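Local coordinates for protein putative alkaline phosphatase (Pseudomonas fluorescens, PDB 4F1V) that binds phosphate with high affinity in the periplasm and probably delivers it to an ABC transporter for phosphate import, at residues A96-S110 / D221-V233. Residues are numbered along the deposited sequence; the frame is centred on the assembly and turned at random.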
loop_
_atom_site.group_PDB
_atom_site.type_symbol
_atom_site.label_atom_id
_atom_site.label_comp_id
_atom_site.label_asym_id
_atom_site.label_seq_id
_atom_site.Cartn_x
_atom_site.Cartn_y
_atom_site.Cartn_z
ATOM N N ALA A 96 6.217 -8.336 1.793
ATOM C CA ALA A 96 7.201 -9.281 2.352
ATOM C C ALA A 96 6.546 -10.179 3.453
ATOM O O ALA A 96 5.538 -9.788 4.034
ATOM C CB ALA A 96 8.366 -8.469 2.940
ATOM N N ILE A 97 7.222 -11.291 3.706
ATOM C CA ILE A 97 6.787 -12.276 4.688
ATOM C C ILE A 97 7.933 -12.482 5.708
ATOM O O ILE A 97 8.648 -13.493 5.680
ATOM C CB ILE A 97 6.382 -13.614 4.014
ATOM C CG1 ILE A 97 5.341 -13.405 2.895
ATOM C CG2 ILE A 97 5.817 -14.590 5.070
ATOM C CD1 ILE A 97 4.032 -12.797 3.275
ATOM N N PRO A 98 8.132 -11.494 6.613
ATOM C CA PRO A 98 9.150 -11.649 7.648
ATOM C C PRO A 98 8.643 -12.634 8.730
ATOM O O PRO A 98 7.461 -12.750 8.983
ATOM C CB PRO A 98 9.344 -10.233 8.185
ATOM C CG PRO A 98 7.942 -9.633 8.031
ATOM C CD PRO A 98 7.432 -10.206 6.729
ATOM N N PHE A 99 9.634 -13.267 9.392
ATOM C CA PHE A 99 9.326 -14.208 10.437
ATOM C C PHE A 99 10.446 -14.228 11.483
ATOM O O PHE A 99 11.577 -13.831 11.177
ATOM C CB PHE A 99 9.068 -15.626 9.882
ATOM C CG PHE A 99 10.268 -16.228 9.177
ATOM C CD1 PHE A 99 11.219 -16.970 9.866
ATOM C CD2 PHE A 99 10.501 -16.020 7.797
ATOM C CE1 PHE A 99 12.342 -17.475 9.249
ATOM C CE2 PHE A 99 11.619 -16.506 7.188
ATOM C CZ PHE A 99 12.559 -17.244 7.897
ATOM N N ASN A 100 10.118 -14.710 12.670
ATOM C CA ASN A 100 11.040 -14.847 13.774
ATOM C C ASN A 100 11.161 -16.318 14.165
ATOM O O ASN A 100 10.385 -16.826 14.977
ATOM C CB ASN A 100 10.523 -14.000 14.973
ATOM C CG ASN A 100 11.379 -14.175 16.179
ATOM O OD1 ASN A 100 12.572 -14.454 16.068
ATOM N ND2 ASN A 100 10.787 -14.063 17.357
ATOM N N LYS A 101 12.128 -17.011 13.554
ATOM C CA LYS A 101 12.381 -18.438 13.789
ATOM C C LYS A 101 13.796 -18.702 13.298
ATOM O O LYS A 101 14.034 -18.690 12.087
ATOM C CB LYS A 101 11.338 -19.342 13.101
ATOM C CG LYS A 101 11.474 -20.808 13.455
ATOM C CD LYS A 101 11.103 -21.127 14.866
ATOM C CE LYS A 101 11.133 -22.636 15.109
ATOM N NZ LYS A 101 10.776 -23.004 16.486
ATOM N N SER A 102 14.756 -18.900 14.203
ATOM C CA SER A 102 16.126 -18.978 13.855
ATOM C C SER A 102 16.452 -20.254 13.026
ATOM O O SER A 102 15.705 -21.261 13.030
ATOM C CB SER A 102 17.024 -18.900 15.084
ATOM O OG SER A 102 16.827 -20.081 15.850
ATOM N N GLY A 103 17.581 -20.199 12.335
ATOM C CA GLY A 103 18.120 -21.348 11.636
ATOM C C GLY A 103 18.809 -20.913 10.354
ATOM O O GLY A 103 18.368 -20.009 9.636
ATOM N N SER A 104 19.910 -21.583 9.972
ATOM C CA SER A 104 20.603 -21.216 8.763
ATOM C C SER A 104 19.904 -21.633 7.507
ATOM O O SER A 104 20.131 -20.981 6.458
ATOM C CB SER A 104 22.080 -21.709 8.758
ATOM O OG SER A 104 22.106 -23.105 8.819
ATOM N N ALA A 105 19.072 -22.679 7.553
ATOM C CA ALA A 105 18.365 -23.102 6.358
ATOM C C ALA A 105 17.475 -21.949 5.823
ATOM O O ALA A 105 16.798 -21.250 6.595
ATOM C CB ALA A 105 17.526 -24.318 6.648
ATOM N N ALA A 106 17.317 -21.822 4.509
ATOM C CA ALA A 106 16.353 -20.874 3.937
ATOM C C ALA A 106 14.925 -21.359 4.118
ATOM O O ALA A 106 14.602 -22.489 3.846
ATOM C CB ALA A 106 16.725 -20.702 2.446
ATOM N N VAL A 107 14.070 -20.420 4.472
ATOM C CA VAL A 107 12.609 -20.632 4.436
ATOM C C VAL A 107 12.103 -20.108 3.097
ATOM O O VAL A 107 12.238 -18.897 2.809
ATOM C CB VAL A 107 11.925 -19.963 5.647
ATOM C CG1 VAL A 107 10.415 -20.068 5.528
ATOM C CG2 VAL A 107 12.406 -20.562 6.964
ATOM N N ASP A 108 11.583 -21.013 2.275
ATOM C CA ASP A 108 11.107 -20.655 0.935
ATOM C C ASP A 108 9.734 -21.301 0.821
ATOM O O ASP A 108 9.643 -22.523 0.774
ATOM C CB ASP A 108 12.082 -21.224 -0.067
ATOM C CG ASP A 108 11.708 -20.987 -1.520
ATOM O OD1 ASP A 108 12.465 -21.442 -2.429
ATOM O OD2 ASP A 108 10.576 -20.367 -1.781
ATOM N N LEU A 109 8.687 -20.447 0.940
ATOM C CA LEU A 109 7.316 -20.912 0.914
ATOM C C LEU A 109 6.848 -21.126 -0.509
ATOM O O LEU A 109 6.945 -20.250 -1.363
ATOM C CB LEU A 109 6.411 -19.844 1.535
ATOM C CG LEU A 109 6.572 -19.628 3.026
ATOM C CD1 LEU A 109 5.918 -18.300 3.433
ATOM C CD2 LEU A 109 5.957 -20.772 3.799
ATOM N N SER A 110 6.220 -22.278 -0.772
ATOM C CA SER A 110 5.375 -22.379 -1.961
ATOM C C SER A 110 4.142 -21.463 -1.744
ATOM O O SER A 110 3.811 -21.133 -0.610
ATOM C CB SER A 110 4.941 -23.798 -2.241
ATOM O OG SER A 110 4.047 -24.212 -1.235
ATOM N N ASP A 221 16.800 -10.142 1.448
ATOM C CA ASP A 221 17.378 -11.323 0.815
ATOM C C ASP A 221 17.850 -12.369 1.805
ATOM O O ASP A 221 18.326 -13.444 1.394
ATOM C CB ASP A 221 18.553 -10.955 -0.060
ATOM C CG ASP A 221 18.139 -10.130 -1.263
ATOM O OD1 ASP A 221 17.147 -10.451 -1.942
ATOM O OD2 ASP A 221 18.855 -9.124 -1.524
ATOM N N ASP A 222 17.705 -12.115 3.101
ATOM C CA ASP A 222 18.105 -13.092 4.140
ATOM C C ASP A 222 16.943 -14.012 4.458
ATOM O O ASP A 222 16.029 -13.625 5.199
ATOM C CB ASP A 222 18.577 -12.350 5.370
ATOM C CG ASP A 222 19.091 -13.283 6.472
ATOM O OD1 ASP A 222 18.926 -14.511 6.335
ATOM O OD2 ASP A 222 19.698 -12.765 7.416
ATOM N N ALA A 223 16.949 -15.204 3.831
ATOM C CA ALA A 223 15.832 -16.158 3.962
ATOM C C ALA A 223 15.783 -16.908 5.320
ATOM O O ALA A 223 14.953 -17.769 5.487
ATOM C CB ALA A 223 15.827 -17.129 2.814
ATOM N N THR A 224 16.673 -16.535 6.255
ATOM C CA THR A 224 16.580 -16.939 7.627
ATOM C C THR A 224 15.633 -16.021 8.436
ATOM O O THR A 224 15.384 -16.289 9.592
ATOM C CB THR A 224 17.924 -17.101 8.317
ATOM O OG1 THR A 224 18.427 -15.821 8.684
ATOM C CG2 THR A 224 18.870 -17.907 7.487
ATOM N N LYS A 225 15.252 -14.874 7.812
ATOM C CA LYS A 225 14.425 -13.812 8.412
ATOM C C LYS A 225 13.256 -13.340 7.569
ATOM O O LYS A 225 12.252 -12.846 8.160
ATOM C CB LYS A 225 15.340 -12.571 8.710
ATOM C CG LYS A 225 16.451 -12.913 9.687
ATOM C CD LYS A 225 17.346 -11.738 9.980
ATOM C CE LYS A 225 18.302 -11.965 11.125
ATOM N NZ LYS A 225 17.550 -12.096 12.447
ATOM N N VAL A 226 13.348 -13.421 6.249
ATOM C CA VAL A 226 12.308 -12.930 5.319
ATOM C C VAL A 226 12.118 -14.065 4.317
ATOM O O VAL A 226 13.074 -14.418 3.589
ATOM C CB VAL A 226 12.684 -11.602 4.682
ATOM C CG1 VAL A 226 11.623 -11.178 3.648
ATOM C CG2 VAL A 226 12.879 -10.508 5.705
ATOM N N ALA A 227 10.944 -14.654 4.276
ATOM C CA ALA A 227 10.780 -15.860 3.480
ATOM C C ALA A 227 10.868 -15.553 1.974
ATOM O O ALA A 227 10.318 -14.558 1.492
ATOM C CB ALA A 227 9.447 -16.512 3.768
ATOM N N ARG A 228 11.535 -16.451 1.249
ATOM C CA ARG A 228 11.299 -16.504 -0.183
ATOM C C ARG A 228 9.859 -16.976 -0.428
ATOM O O ARG A 228 9.292 -17.675 0.400
ATOM C CB ARG A 228 12.321 -17.429 -0.857
ATOM C CG ARG A 228 13.777 -16.949 -0.719
ATOM C CD ARG A 228 14.781 -18.073 -1.022
ATOM N NE ARG A 228 16.132 -17.587 -0.821
ATOM C CZ ARG A 228 17.189 -18.417 -0.789
ATOM N NH1 ARG A 228 16.995 -19.728 -1.025
ATOM N NH2 ARG A 228 18.395 -17.887 -0.578
ATOM N N VAL A 229 9.298 -16.599 -1.607
ATOM C CA VAL A 229 8.007 -17.100 -2.024
ATOM C C VAL A 229 8.102 -17.532 -3.475
ATOM O O VAL A 229 8.670 -16.831 -4.306
ATOM C CB VAL A 229 6.855 -16.048 -1.826
ATOM C CG1 VAL A 229 5.534 -16.610 -2.279
ATOM C CG2 VAL A 229 6.790 -15.584 -0.381
ATOM N N GLY A 230 7.514 -18.725 -3.742
ATOM C CA GLY A 230 7.444 -19.239 -5.107
ATOM C C GLY A 230 8.059 -20.622 -5.319
ATOM O O GLY A 230 8.108 -21.101 -6.434
ATOM N N LYS A 231 8.496 -21.303 -4.253
ATOM C CA LYS A 231 9.011 -22.669 -4.330
ATOM C C LYS A 231 8.022 -23.537 -5.080
ATOM O O LYS A 231 6.820 -23.496 -4.835
ATOM C CB LYS A 231 9.195 -23.216 -2.921
ATOM C CG LYS A 231 9.702 -24.665 -2.809
ATOM C CD LYS A 231 9.954 -25.091 -1.296
ATOM C CE LYS A 231 8.644 -25.125 -0.543
ATOM N NZ LYS A 231 8.858 -25.158 0.894
ATOM N N ASN A 232 8.543 -24.440 -5.898
ATOM C CA ASN A 232 7.836 -25.602 -6.436
ATOM C C ASN A 232 8.863 -26.816 -6.462
ATOM O O ASN A 232 9.772 -26.907 -7.305
ATOM C CB ASN A 232 7.340 -25.331 -7.793
ATOM C CG ASN A 232 6.560 -26.484 -8.350
ATOM O OD1 ASN A 232 6.743 -27.621 -7.916
ATOM N ND2 ASN A 232 5.759 -26.182 -9.387
ATOM N N VAL A 233 8.738 -27.677 -5.442
ATOM C CA VAL A 233 9.638 -28.813 -5.305
ATOM C C VAL A 233 9.624 -29.778 -6.483
ATOM O O VAL A 233 10.703 -30.265 -6.945
ATOM C CB VAL A 233 9.465 -29.581 -3.945
ATOM C CG1 VAL A 233 10.437 -30.772 -3.839
ATOM C CG2 VAL A 233 9.627 -28.640 -2.757
HETATM O O HOH W 1 8.775 -12.315 1.609
HETATM O O HOH W 2 13.835 -15.392 11.771
HETATM O O HOH W 3 15.043 -21.588 -1.699
#
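The ring of Phe99 lies under the loop 223-227, one face against the carbonyl carbon of Lys225, which stands 3.6 Å above its plane and offset toward the rim. Its edge takes Ala223 O and Ala227 N, with CZ 3.4 Å from Ala223 O. The side chain leaves between its own backbone N and carbonyl carbon (chi1 62°), a rotation that folds the ring back beneath the loop, where Trp125 and Ile205 also meet it. An alanine here would probably leave a gap beneath the loop and take from Ala227 CB one of its apolar neighbours. That methyl group points into the segment 96-110 and packs among Ile97, Val107 and Leu109. Beside the ring the backbones join through Ala227 N to Ile97 O, a nearly straight bond (177°), and Phe99 N to Lys225 O. Farther along, Ala106 CB sits over a face of the Arg228 guanidinium, 3.6 Å from NH1, and a water links NH1 to Asp108 OD1, which also accepts from Gly239 N. Asp108 OD2 lies against Lys231 CB, 3.4 Å away, and takes a weak bond from Lys231 N. The lysine chain bends at chi3 (66°) and delivers NZ to Asp108 O at 2.8 Å, nearly along the C=O axis; the same amine forms a salt bridge with Glu113. Bonds from Arg228 N to Val107 O, Leu109 N to Arg228 O and Gly230 N to Leu109 O complete a two-stranded parallel ladder, which pairs 108-109 with 228-229 in one lobe of the Venus-flytrap fold characteristic of periplasmic phosphate-binding proteins.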